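Monovalent Na+/H+ antiporter subunit D (Dietzia sp. DQ12-45-1b, PDB 7D3U) probably serves as a membrane-embedded, proton-translocating subunit of the Mrp complex, a sodium/proton antiporter related to the membrane arm of respiratory complex I. Local coordinates at residues P14-A25 / R107-A118. Numbering follows the deposited sequence.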
ATOM      1  N   PRO A  14      10.008   9.666 -19.004  1.00 68.32           N
ATOM      2  CA  PRO A  14       9.002   8.597 -18.949  1.00 68.32           C
ATOM      3  C   PRO A  14       7.706   8.969 -19.651  1.00 68.32           C
ATOM      4  O   PRO A  14       7.277   8.266 -20.572  1.00 68.32           O
ATOM      5  CB  PRO A  14       8.789   8.400 -17.445  1.00 68.32           C
ATOM      6  CG  PRO A  14      10.077   8.785 -16.850  1.00 68.32           C
ATOM      7  CD  PRO A  14      10.520   9.969 -17.654  1.00 68.32           C
ATOM      8  N   LEU A  15       7.089  10.083 -19.235  1.00 69.24           N
ATOM      9  CA  LEU A  15       5.809  10.498 -19.802  1.00 69.24           C
ATOM     10  C   LEU A  15       5.851  10.568 -21.321  1.00 69.24           C
ATOM     11  O   LEU A  15       4.837  10.319 -21.983  1.00 69.24           O
ATOM     12  CB  LEU A  15       5.394  11.855 -19.239  1.00 69.24           C
ATOM     13  CG  LEU A  15       4.833  11.872 -17.820  1.00 69.24           C
ATOM     14  CD1 LEU A  15       4.224  13.224 -17.508  1.00 69.24           C
ATOM     15  CD2 LEU A  15       3.814  10.769 -17.642  1.00 69.24           C
ATOM     16  N   LEU A  16       7.006  10.906 -21.892  1.00 67.72           N
ATOM     17  CA  LEU A  16       7.150  10.855 -23.341  1.00 67.72           C
ATOM     18  C   LEU A  16       7.209   9.414 -23.822  1.00 67.72           C
ATOM     19  O   LEU A  16       6.365   8.976 -24.613  1.00 67.72           O
ATOM     20  CB  LEU A  16       8.401  11.620 -23.774  1.00 67.72           C
ATOM     21  CG  LEU A  16       8.810  11.466 -25.238  1.00 67.72           C
ATOM     22  CD1 LEU A  16       7.720  11.982 -26.154  1.00 67.72           C
ATOM     23  CD2 LEU A  16      10.121  12.181 -25.505  1.00 67.72           C
ATOM     24  N   THR A  17       8.188   8.650 -23.330  1.00 68.38           N
ATOM     25  CA  THR A  17       8.397   7.302 -23.845  1.00 68.38           C
ATOM     26  C   THR A  17       7.188   6.419 -23.578  1.00 68.38           C
ATOM     27  O   THR A  17       6.813   5.601 -24.426  1.00 68.38           O
ATOM     28  CB  THR A  17       9.654   6.689 -23.235  1.00 68.38           C
ATOM     29  OG1 THR A  17       9.570   6.748 -21.808  1.00 68.38           O
ATOM     30  CG2 THR A  17      10.886   7.444 -23.699  1.00 68.38           C
ATOM     31  N   ALA A  18       6.554   6.578 -22.415  1.00 67.66           N
ATOM     32  CA  ALA A  18       5.292   5.892 -22.169  1.00 67.66           C
ATOM     33  C   ALA A  18       4.290   6.218 -23.266  1.00 67.66           C
ATOM     34  O   ALA A  18       3.739   5.317 -23.909  1.00 67.66           O
ATOM     35  CB  ALA A  18       4.739   6.276 -20.797  1.00 67.66           C
ATOM     36  N   GLY A  19       4.078   7.511 -23.524  1.00 69.72           N
ATOM     37  CA  GLY A  19       3.204   7.908 -24.613  1.00 69.72           C
ATOM     38  C   GLY A  19       3.634   7.346 -25.952  1.00 69.72           C
ATOM     39  O   GLY A  19       2.807   7.172 -26.849  1.00 69.72           O
ATOM     40  N   VAL A  20       4.924   7.053 -26.109  1.00 69.02           N
ATOM     41  CA  VAL A  20       5.390   6.391 -27.320  1.00 69.02           C
ATOM     42  C   VAL A  20       5.060   4.906 -27.274  1.00 69.02           C
ATOM     43  O   VAL A  20       4.539   4.341 -28.242  1.00 69.02           O
ATOM     44  CB  VAL A  20       6.898   6.628 -27.516  1.00 69.02           C
ATOM     45  CG1 VAL A  20       7.433   5.735 -28.616  1.00 69.02           C
ATOM     46  CG2 VAL A  20       7.169   8.086 -27.834  1.00 69.02           C
ATOM     47  N   LEU A  21       5.331   4.256 -26.140  1.00 68.63           N
ATOM     48  CA  LEU A  21       5.098   2.821 -26.037  1.00 68.63           C
ATOM     49  C   LEU A  21       3.620   2.462 -26.064  1.00 68.63           C
ATOM     50  O   LEU A  21       3.290   1.275 -26.157  1.00 68.63           O
ATOM     51  CB  LEU A  21       5.743   2.270 -24.766  1.00 68.63           C
ATOM     52  CG  LEU A  21       7.251   2.480 -24.631  1.00 68.63           C
ATOM     53  CD1 LEU A  21       7.772   1.823 -23.369  1.00 68.63           C
ATOM     54  CD2 LEU A  21       7.979   1.954 -25.851  1.00 68.63           C
ATOM     55  N   VAL A  22       2.727   3.446 -25.979  1.00 69.70           N
ATOM     56  CA  VAL A  22       1.311   3.181 -26.198  1.00 69.70           C
ATOM     57  C   VAL A  22       1.005   3.134 -27.688  1.00 69.70           C
ATOM     58  O   VAL A  22       0.195   2.320 -28.141  1.00 69.70           O
ATOM     59  CB  VAL A  22       0.454   4.234 -25.475  1.00 69.70           C
ATOM     60  CG1 VAL A  22      -1.015   3.991 -25.729  1.00 69.70           C
ATOM     61  CG2 VAL A  22       0.734   4.216 -23.992  1.00 69.70           C
ATOM     62  N   ALA A  23       1.650   3.999 -28.474  1.00 72.24           N
ATOM     63  CA  ALA A  23       1.427   4.005 -29.916  1.00 72.24           C
ATOM     64  C   ALA A  23       1.867   2.687 -30.538  1.00 72.24           C
ATOM     65  O   ALA A  23       1.050   1.935 -31.080  1.00 72.24           O
ATOM     66  CB  ALA A  23       2.168   5.180 -30.555  1.00 72.24           C
ATOM     67  N   VAL A  24       3.161   2.392 -30.471  1.00 75.28           N
ATOM     68  CA  VAL A  24       3.686   1.105 -30.948  1.00 75.28           C
ATOM     69  C   VAL A  24       3.664   0.160 -29.751  1.00 75.28           C
ATOM     70  O   VAL A  24       4.639  -0.014 -29.020  1.00 75.28           O
ATOM     71  CB  VAL A  24       5.069   1.252 -31.598  1.00 75.28           C
ATOM     72  CG1 VAL A  24       4.958   2.111 -32.838  1.00 75.28           C
ATOM     73  CG2 VAL A  24       6.054   1.925 -30.651  1.00 75.28           C
ATOM     74  N   ALA A  25       2.511  -0.471 -29.544  1.00 77.72           N
ATOM     75  CA  ALA A  25       2.339  -1.390 -28.427  1.00 77.72           C
ATOM     76  C   ALA A  25       2.421  -2.854 -28.832  1.00 77.72           C
ATOM     77  O   ALA A  25       2.515  -3.716 -27.953  1.00 77.72           O
ATOM     78  CB  ALA A  25       1.000  -1.133 -27.726  1.00 77.72           C
ATOM     79  N   ARG A 107      -0.453  -6.344 -22.940  1.00 75.81           N
ATOM     80  CA  ARG A 107      -0.587  -5.010 -23.498  1.00 75.81           C
ATOM     81  C   ARG A 107      -0.408  -3.951 -22.421  1.00 75.81           C
ATOM     82  O   ARG A 107      -0.863  -4.111 -21.285  1.00 75.81           O
ATOM     83  CB  ARG A 107      -1.949  -4.851 -24.168  1.00 75.81           C
ATOM     84  CG  ARG A 107      -2.015  -5.440 -25.561  1.00 75.81           C
ATOM     85  CD  ARG A 107      -1.300  -4.557 -26.560  1.00 75.81           C
ATOM     86  NE  ARG A 107      -2.161  -3.486 -27.047  1.00 75.81           N
ATOM     87  CZ  ARG A 107      -2.795  -3.512 -28.214  1.00 75.81           C
ATOM     88  NH1 ARG A 107      -2.660  -4.555 -29.019  1.00 75.81           N
ATOM     89  NH2 ARG A 107      -3.560  -2.492 -28.576  1.00 75.81           N
ATOM     90  N   PHE A 108       0.279  -2.869 -22.786  1.00 72.62           N
ATOM     91  CA  PHE A 108       0.378  -1.662 -21.966  1.00 72.62           C
ATOM     92  C   PHE A 108       1.080  -1.909 -20.634  1.00 72.62           C
ATOM     93  O   PHE A 108       0.856  -1.181 -19.669  1.00 72.62           O
ATOM     94  CB  PHE A 108      -1.001  -1.046 -21.719  1.00 72.62           C
ATOM     95  CG  PHE A 108      -1.824  -0.877 -22.960  1.00 72.62           C
ATOM     96  CD1 PHE A 108      -1.239  -0.486 -24.150  1.00 72.62           C
ATOM     97  CD2 PHE A 108      -3.183  -1.119 -22.938  1.00 72.62           C
ATOM     98  CE1 PHE A 108      -1.999  -0.335 -25.289  1.00 72.62           C
ATOM     99  CE2 PHE A 108      -3.944  -0.969 -24.073  1.00 72.62           C
ATOM    100  CZ  PHE A 108      -3.351  -0.578 -25.250  1.00 72.62           C
ATOM    101  N   TYR A 109       1.929  -2.927 -20.547  1.00 68.66           N
ATOM    102  CA  TYR A 109       2.697  -3.055 -19.315  1.00 68.66           C
ATOM    103  C   TYR A 109       3.905  -2.119 -19.327  1.00 68.66           C
ATOM    104  O   TYR A 109       4.135  -1.426 -18.329  1.00 68.66           O
ATOM    105  CB  TYR A 109       3.134  -4.500 -19.065  1.00 68.66           C
ATOM    106  CG  TYR A 109       3.810  -4.702 -17.725  1.00 68.66           C
ATOM    107  CD1 TYR A 109       5.179  -4.520 -17.578  1.00 68.66           C
ATOM    108  CD2 TYR A 109       3.077  -5.069 -16.607  1.00 68.66           C
ATOM    109  CE1 TYR A 109       5.798  -4.706 -16.362  1.00 68.66           C
ATOM    110  CE2 TYR A 109       3.688  -5.253 -15.385  1.00 68.66           C
ATOM    111  CZ  TYR A 109       5.047  -5.070 -15.268  1.00 68.66           C
ATOM    112  OH  TYR A 109       5.657  -5.254 -14.050  1.00 68.66           O
ATOM    113  N   PRO A 110       4.705  -2.065 -20.394  1.00 66.63           N
ATOM    114  CA  PRO A 110       5.818  -1.107 -20.423  1.00 66.63           C
ATOM    115  C   PRO A 110       5.351   0.334 -20.284  1.00 66.63           C
ATOM    116  O   PRO A 110       5.991   1.112 -19.561  1.00 66.63           O
ATOM    117  CB  PRO A 110       6.471  -1.364 -21.788  1.00 66.63           C
ATOM    118  CG  PRO A 110       6.200  -2.786 -22.035  1.00 66.63           C
ATOM    119  CD  PRO A 110       4.810  -3.016 -21.519  1.00 66.63           C
ATOM    120  N   PRO A 111       4.264   0.754 -20.952  1.00 67.16           N
ATOM    121  CA  PRO A 111       3.812   2.139 -20.735  1.00 67.16           C
ATOM    122  C   PRO A 111       3.369   2.416 -19.312  1.00 67.16           C
ATOM    123  O   PRO A 111       3.696   3.476 -18.766  1.00 67.16           O
ATOM    124  CB  PRO A 111       2.650   2.287 -21.723  1.00 67.16           C
ATOM    125  CG  PRO A 111       2.920   1.302 -22.765  1.00 67.16           C
ATOM    126  CD  PRO A 111       3.498   0.132 -22.047  1.00 67.16           C
ATOM    127  N   LEU A 112       2.636   1.492 -18.689  1.00 66.37           N
ATOM    128  CA  LEU A 112       2.103   1.762 -17.358  1.00 66.37           C
ATOM    129  C   LEU A 112       3.212   1.826 -16.317  1.00 66.37           C
ATOM    130  O   LEU A 112       3.146   2.636 -15.386  1.00 66.37           O
ATOM    131  CB  LEU A 112       1.067   0.705 -16.982  1.00 66.37           C
ATOM    132  CG  LEU A 112      -0.299   0.859 -17.650  1.00 66.37           C
ATOM    133  CD1 LEU A 112      -1.251  -0.215 -17.165  1.00 66.37           C
ATOM    134  CD2 LEU A 112      -0.871   2.239 -17.398  1.00 66.37           C
ATOM    135  N   VAL A 113       4.241   0.990 -16.456  1.00 63.75           N
ATOM    136  CA  VAL A 113       5.369   1.058 -15.533  1.00 63.75           C
ATOM    137  C   VAL A 113       6.079   2.399 -15.664  1.00 63.75           C
ATOM    138  O   VAL A 113       6.469   3.013 -14.663  1.00 63.75           O
ATOM    139  CB  VAL A 113       6.330  -0.121 -15.773  1.00 63.75           C
ATOM    140  CG1 VAL A 113       7.633   0.096 -15.034  1.00 63.75           C
ATOM    141  CG2 VAL A 113       5.688  -1.411 -15.327  1.00 63.75           C
ATOM    142  N   LEU A 114       6.230   2.890 -16.894  1.00 65.00           N
ATOM    143  CA  LEU A 114       6.891   4.174 -17.092  1.00 65.00           C
ATOM    144  C   LEU A 114       6.039   5.320 -16.563  1.00 65.00           C
ATOM    145  O   LEU A 114       6.571   6.299 -16.031  1.00 65.00           O
ATOM    146  CB  LEU A 114       7.209   4.375 -18.571  1.00 65.00           C
ATOM    147  CG  LEU A 114       8.389   3.549 -19.075  1.00 65.00           C
ATOM    148  CD1 LEU A 114       8.729   3.911 -20.505  1.00 65.00           C
ATOM    149  CD2 LEU A 114       9.585   3.743 -18.171  1.00 65.00           C
ATOM    150  N   LEU A 115       4.717   5.213 -16.684  1.00 64.65           N
ATOM    151  CA  LEU A 115       3.847   6.251 -16.143  1.00 64.65           C
ATOM    152  C   LEU A 115       3.870   6.251 -14.619  1.00 64.65           C
ATOM    153  O   LEU A 115       3.864   7.316 -13.992  1.00 64.65           O
ATOM    154  CB  LEU A 115       2.427   6.064 -16.670  1.00 64.65           C
ATOM    155  CG  LEU A 115       2.228   6.516 -18.117  1.00 64.65           C
ATOM    156  CD1 LEU A 115       1.319   5.567 -18.869  1.00 64.65           C
ATOM    157  CD2 LEU A 115       1.667   7.921 -18.153  1.00 64.65           C
ATOM    158  N   VAL A 116       3.916   5.066 -14.006  1.00 64.80           N
ATOM    159  CA  VAL A 116       4.065   4.983 -12.555  1.00 64.80           C
ATOM    160  C   VAL A 116       5.398   5.577 -12.124  1.00 64.80           C
ATOM    161  O   VAL A 116       5.482   6.286 -11.114  1.00 64.80           O
ATOM    162  CB  VAL A 116       3.913   3.524 -12.088  1.00 64.80           C
ATOM    163  CG1 VAL A 116       4.185   3.408 -10.610  1.00 64.80           C
ATOM    164  CG2 VAL A 116       2.522   3.020 -12.387  1.00 64.80           C
ATOM    165  N   THR A 117       6.459   5.304 -12.884  1.00 64.57           N
ATOM    166  CA  THR A 117       7.767   5.867 -12.566  1.00 64.57           C
ATOM    167  C   THR A 117       7.754   7.386 -12.675  1.00 64.57           C
ATOM    168  O   THR A 117       8.327   8.081 -11.827  1.00 64.57           O
ATOM    169  CB  THR A 117       8.827   5.261 -13.485  1.00 64.57           C
ATOM    170  OG1 THR A 117       8.882   3.844 -13.283  1.00 64.57           O
ATOM    171  CG2 THR A 117      10.191   5.854 -13.210  1.00 64.57           C
ATOM    172  N   ALA A 118       7.098   7.920 -13.706  1.00 64.89           N
ATOM    173  CA  ALA A 118       6.982   9.367 -13.842  1.00 64.89           C
ATOM    174  C   ALA A 118       6.204   9.969 -12.682  1.00 64.89           C
ATOM    175  O   ALA A 118       6.583  11.017 -12.148  1.00 64.89           O
ATOM    176  CB  ALA A 118       6.317   9.719 -15.170  1.00 64.89           C
TER
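A18 meets L114 and L115 where two antiparallel transmembrane helices pack, with L114 as a knob in a hole of the partner helix, a worked example of how small side chains let membrane helices draw close. The segment axes approach to 8.2 Å with 164° between their directions. The backbones come nearest at A18 CA and P111 CA, 4.3 Å apart, and A18 CB fills that site, resting on L114 CB, L115 CG and the carbonyl oxygen of P111. The knob L114 is set among P14, T17, A18 and L21. With its CG anti to the carbonyl carbon (chi1 -75°), its branch crosses those of T17 and L21 at about right angles, and L114 CD1 comes 3.7 Å from L21 CD1. Toward P14 the packing continues with P14 CB against A118 CB at 3.6 Å, beside which L15 CD2 meets L115 CD2. In the other direction, the prolines supply compact rings: P111 CB faces V22 CG2 at 3.5 Å, its CG touches L21 CB, and P110 CB meets L21 CD1. V38 of helix 28-49 touches T17 and L114, while subunit A, a separate chain, packs T747 on L15 and V751 on L115. The contact becomes less enclosed at A25 and R107, both partly exposed, although F108 stays buried with V851 of subunit A against it. F108, at the N-cap position of its helix, carries R107 CB over one ring face, offset toward the rim. The bent R107 chain brings NE to 4.0 Å from A25 CB, while A25 CB also lies 3.9 Å from F108 CE1.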